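Local coordinates for putative ABC transporter amino acid-binding protein (Sinorhizobium meliloti, PDB 2Q88) that binds the compatible solute ectoine and probably serves as the substrate-binding component of an ABC transporter used in osmoprotection, at residues Y116-P130 / L138-V152. Numbering follows the deposited sequence.
Sequences YKDIADNPDAKIGAP and LALEAGVPRDRVIVV
The guanidinium of Arg-148 slides between Pro-123 CA and the Asn-122 peptide on one face and Pro-145 CD on the opposite face, while backbone carbonyls of the 116-130 segment line its edge. NH1 donates twice, to Ile-119 O at 2.8 Å and to Ala-125 O at 2.9 Å; NH2 reaches Ala-120 O at 3.0 Å. All three acceptors lie close to the guanidinium plane, yet only Ala-125 O is met on a lone pair, the donors standing above the carbonyl planes of the two helical residues. A bend at chi3 (-88°) turns the group into this slot, where one arginine ties the last turn of helix 116-121 to the turn from Asn-122 to Ala-125 by three hydrogen bonds. A leucine here would probably leave these carbonyls without their shared donor and the turn freer to shift.

The other flat group, the Tyr-116 ring, receives Leu-138 CB over one face in a CH-pi contact, 3.9 Å from the ring centroid, with Leu-138 CD1 close to CE1. Its hydroxyl is hydrogen-bonded to Ser-171 OG, and Phe-103 meets the ring edge-to-face. Between the two flat groups Val-144 CG2 presses on Ala-120 and, 3.8 Å away, on Ile-119 CG2. Ile-127 CG2 extends this apolar patch to Ala-139 and Val-149.

Strands 127-129 and 149-151 pair in parallel, with Ile-150 N hydrogen-bonded nearly straight to Ile-127 O at 2.7 Å (177°). Together with helix 134-141 they form a beta-alpha-beta unit of the solute-binding fold; strand 169-173 pairs with 127-129 as well, helix 116-121 packs beside the connecting helix, and Pro-130, just beyond strand 127-129, borders the bound ectoine.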
# COMPACT_ATOMS: atom_id res chain seq x y z
N TYR A 116 -0.03 15.24 11.41
CA TYR A 116 1.26 14.72 11.85
C TYR A 116 2.04 15.76 12.63
O TYR A 116 2.87 15.42 13.47
CB TYR A 116 2.08 14.19 10.67
CG TYR A 116 1.52 12.92 10.09
CD1 TYR A 116 0.77 12.95 8.91
CD2 TYR A 116 1.73 11.68 10.71
CE1 TYR A 116 0.26 11.77 8.34
CE2 TYR A 116 1.21 10.49 10.14
CZ TYR A 116 0.46 10.55 8.97
OH TYR A 116 -0.07 9.39 8.39
N LYS A 117 1.76 17.04 12.34
CA LYS A 117 2.34 18.16 13.09
C LYS A 117 1.91 18.14 14.55
O LYS A 117 2.70 18.41 15.44
CB LYS A 117 1.95 19.48 12.45
CG LYS A 117 2.72 20.69 12.97
CD LYS A 117 2.37 21.93 12.17
CE LYS A 117 1.07 22.54 12.66
NZ LYS A 117 1.19 23.05 14.04
N ASP A 118 0.65 17.80 14.80
CA ASP A 118 0.11 17.73 16.16
C ASP A 118 0.89 16.73 17.00
O ASP A 118 1.12 16.94 18.19
CB ASP A 118 -1.36 17.35 16.12
CG ASP A 118 -2.25 18.50 15.68
OD1 ASP A 118 -1.81 19.66 15.77
OD2 ASP A 118 -3.41 18.34 15.25
N ILE A 119 1.32 15.64 16.36
CA ILE A 119 2.10 14.61 17.02
C ILE A 119 3.51 15.11 17.29
O ILE A 119 4.05 14.87 18.37
CB ILE A 119 2.17 13.32 16.16
CG1 ILE A 119 0.75 12.82 15.83
CG2 ILE A 119 2.96 12.22 16.89
CD1 ILE A 119 0.74 11.77 14.73
N ALA A 120 4.09 15.82 16.32
CA ALA A 120 5.42 16.39 16.49
C ALA A 120 5.45 17.39 17.64
O ALA A 120 6.42 17.44 18.40
CB ALA A 120 5.89 17.03 15.20
N ASP A 121 4.38 18.17 17.76
CA ASP A 121 4.26 19.24 18.78
C ASP A 121 4.11 18.76 20.23
O ASP A 121 4.40 19.51 21.17
CB ASP A 121 3.07 20.13 18.44
CG ASP A 121 3.30 21.00 17.20
OD1 ASP A 121 4.47 21.20 16.81
OD2 ASP A 121 2.37 21.52 16.57
N ASN A 122 3.64 17.53 20.42
CA ASN A 122 3.44 16.96 21.76
C ASN A 122 4.54 15.94 22.03
O ASN A 122 4.55 14.90 21.39
CB ASN A 122 2.05 16.31 21.82
CG ASN A 122 1.73 15.71 23.18
OD1 ASN A 122 2.63 15.44 23.98
ND2 ASN A 122 0.44 15.50 23.44
N PRO A 123 5.46 16.22 22.96
CA PRO A 123 6.59 15.31 23.23
C PRO A 123 6.18 14.00 23.90
O PRO A 123 7.01 13.09 24.00
CB PRO A 123 7.48 16.12 24.18
CG PRO A 123 7.03 17.51 24.02
CD PRO A 123 5.53 17.42 23.81
N ASP A 124 4.94 13.89 24.33
CA ASP A 124 4.45 12.63 24.90
C ASP A 124 3.94 11.69 23.82
O ASP A 124 3.94 10.48 24.02
CB ASP A 124 3.32 12.86 25.90
CG ASP A 124 3.75 13.68 27.08
OD1 ASP A 124 4.97 13.71 27.39
OD2 ASP A 124 2.93 14.33 27.75
N ALA A 125 3.52 12.26 22.68
CA ALA A 125 2.78 11.50 21.66
C ALA A 125 3.66 10.54 20.88
O ALA A 125 4.67 10.94 20.30
CB ALA A 125 2.06 12.45 20.71
N LYS A 126 3.28 9.28 20.88
CA LYS A 126 3.96 8.30 20.06
C LYS A 126 3.01 7.82 18.98
O LYS A 126 1.84 7.51 19.27
CB LYS A 126 4.47 7.14 20.90
CG LYS A 126 5.62 7.50 21.82
CD LYS A 126 6.20 6.28 22.51
CE LYS A 126 7.24 6.70 23.55
NZ LYS A 126 7.59 5.58 24.46
N ILE A 127 3.50 7.75 17.75
CA ILE A 127 2.71 7.22 16.65
C ILE A 127 3.24 5.87 16.16
O ILE A 127 4.44 5.71 15.95
CB ILE A 127 2.63 8.23 15.48
CG1 ILE A 127 1.95 7.59 14.25
CG2 ILE A 127 4.03 8.77 15.11
CD1 ILE A 127 1.34 8.59 13.30
N GLY A 128 2.33 4.91 15.98
CA GLY A 128 2.70 3.62 15.41
C GLY A 128 2.44 3.64 13.92
O GLY A 128 1.46 4.23 13.46
N ALA A 129 3.30 2.99 13.15
CA ALA A 129 3.18 2.99 11.69
C ALA A 129 4.03 1.88 11.11
O ALA A 129 5.03 1.49 11.71
CB ALA A 129 3.62 4.33 11.13
N PRO A 130 3.65 1.36 9.95
CA PRO A 130 4.46 0.33 9.30
C PRO A 130 5.85 0.86 8.93
O PRO A 130 5.99 1.98 8.46
CB PRO A 130 3.65 -0.05 8.05
CG PRO A 130 2.70 1.06 7.84
CD PRO A 130 2.42 1.67 9.19
N LEU A 138 5.93 10.50 6.72
CA LEU A 138 5.17 11.73 6.99
C LEU A 138 5.34 12.21 8.42
O LEU A 138 5.41 13.42 8.67
CB LEU A 138 3.68 11.56 6.67
CG LEU A 138 3.30 11.40 5.20
CD1 LEU A 138 1.84 10.97 5.08
CD2 LEU A 138 3.57 12.68 4.40
N ALA A 139 5.39 11.26 9.36
CA ALA A 139 5.63 11.59 10.78
C ALA A 139 7.02 12.19 10.95
O ALA A 139 7.16 13.26 11.55
CB ALA A 139 5.51 10.35 11.64
N LEU A 140 8.03 11.51 10.42
CA LEU A 140 9.41 12.01 10.45
C LEU A 140 9.59 13.38 9.77
O LEU A 140 10.34 14.22 10.28
CB LEU A 140 10.37 10.98 9.86
CG LEU A 140 10.49 9.66 10.62
CD1 LEU A 140 11.20 8.60 9.77
CD2 LEU A 140 11.20 9.83 11.97
N GLU A 141 8.90 13.60 8.64
CA GLU A 141 8.98 14.89 7.93
C GLU A 141 8.29 16.03 8.67
O GLU A 141 8.63 17.19 8.49
CB GLU A 141 8.39 14.78 6.52
CG GLU A 141 9.13 13.83 5.60
CD GLU A 141 8.49 13.70 4.23
OE1 GLU A 141 7.24 13.74 4.13
OE2 GLU A 141 9.24 13.55 3.24
N ALA A 142 7.30 15.69 9.50
CA ALA A 142 6.58 16.68 10.31
C ALA A 142 7.38 17.07 11.54
O ALA A 142 7.02 18.01 12.27
CB ALA A 142 5.22 16.15 10.73
N GLY A 143 8.46 16.33 11.79
CA GLY A 143 9.34 16.61 12.91
C GLY A 143 9.16 15.69 14.11
O GLY A 143 9.73 15.96 15.17
N VAL A 144 8.37 14.62 13.97
CA VAL A 144 8.28 13.64 15.07
C VAL A 144 9.64 12.94 15.12
O VAL A 144 10.09 12.39 14.11
CB VAL A 144 7.15 12.62 14.86
CG1 VAL A 144 7.02 11.70 16.08
CG2 VAL A 144 5.83 13.33 14.59
N PRO A 145 10.31 13.00 16.28
CA PRO A 145 11.61 12.35 16.46
C PRO A 145 11.52 10.85 16.21
O PRO A 145 10.46 10.26 16.45
CB PRO A 145 11.92 12.60 17.94
CG PRO A 145 11.12 13.79 18.29
CD PRO A 145 9.88 13.72 17.50
N ARG A 146 12.62 10.25 15.77
CA ARG A 146 12.65 8.82 15.44
C ARG A 146 12.13 7.95 16.58
O ARG A 146 11.41 6.99 16.35
CB ARG A 146 14.08 8.40 15.05
CG ARG A 146 14.27 6.93 14.75
CD ARG A 146 13.65 6.47 13.44
NE ARG A 146 12.29 5.95 13.62
CZ ARG A 146 11.59 5.34 12.66
NH1 ARG A 146 12.12 5.20 11.46
NH2 ARG A 146 10.37 4.88 12.90
N ASP A 147 12.46 8.32 17.82
CA ASP A 147 12.08 7.51 18.97
C ASP A 147 10.59 7.59 19.36
O ASP A 147 10.12 6.83 20.20
CB ASP A 147 13.01 7.75 20.17
CG ASP A 147 12.96 9.18 20.70
OD1 ASP A 147 12.14 10.00 20.24
OD2 ASP A 147 13.74 9.58 21.59
N ARG A 148 9.86 8.50 18.72
CA ARG A 148 8.40 8.59 18.90
C ARG A 148 7.62 8.10 17.68
O ARG A 148 6.39 8.14 17.67
CB ARG A 148 7.97 10.02 19.24
CG ARG A 148 8.55 10.54 20.54
CD ARG A 148 7.71 11.62 21.17
NE ARG A 148 8.04 12.98 20.72
CZ ARG A 148 7.25 13.75 19.98
NH1 ARG A 148 6.07 13.32 19.53
NH2 ARG A 148 7.65 14.98 19.66
N VAL A 149 8.34 7.64 16.66
CA VAL A 149 7.73 6.96 15.53
C VAL A 149 8.03 5.47 15.68
O VAL A 149 9.17 5.04 15.51
CB VAL A 149 8.20 7.49 14.15
CG1 VAL A 149 7.45 6.78 13.01
CG2 VAL A 149 7.96 8.98 14.05
N ILE A 150 7.00 4.71 16.04
CA ILE A 150 7.16 3.34 16.50
C ILE A 150 6.77 2.38 15.39
O ILE A 150 5.66 2.42 14.89
CB ILE A 150 6.26 3.10 17.75
CG1 ILE A 150 6.50 4.16 18.85
CG2 ILE A 150 6.35 1.65 18.25
CD1 ILE A 150 7.95 4.34 19.31
N VAL A 151 7.69 1.51 14.99
CA VAL A 151 7.39 0.57 13.91
C VAL A 151 6.34 -0.43 14.41
O VAL A 151 6.45 -0.95 15.52
CB VAL A 151 8.65 -0.16 13.43
CG1 VAL A 151 8.32 -1.21 12.38
CG2 VAL A 151 9.69 0.87 12.89
N VAL A 152 5.32 -0.68 13.58
CA VAL A 152 4.26 -1.65 13.88
C VAL A 152 4.19 -2.65 12.72
O VAL A 152 3.96 -2.23 11.58
CB VAL A 152 2.88 -0.94 14.08
CG1 VAL A 152 1.73 -1.95 14.17
CG2 VAL A 152 2.90 -0.08 15.32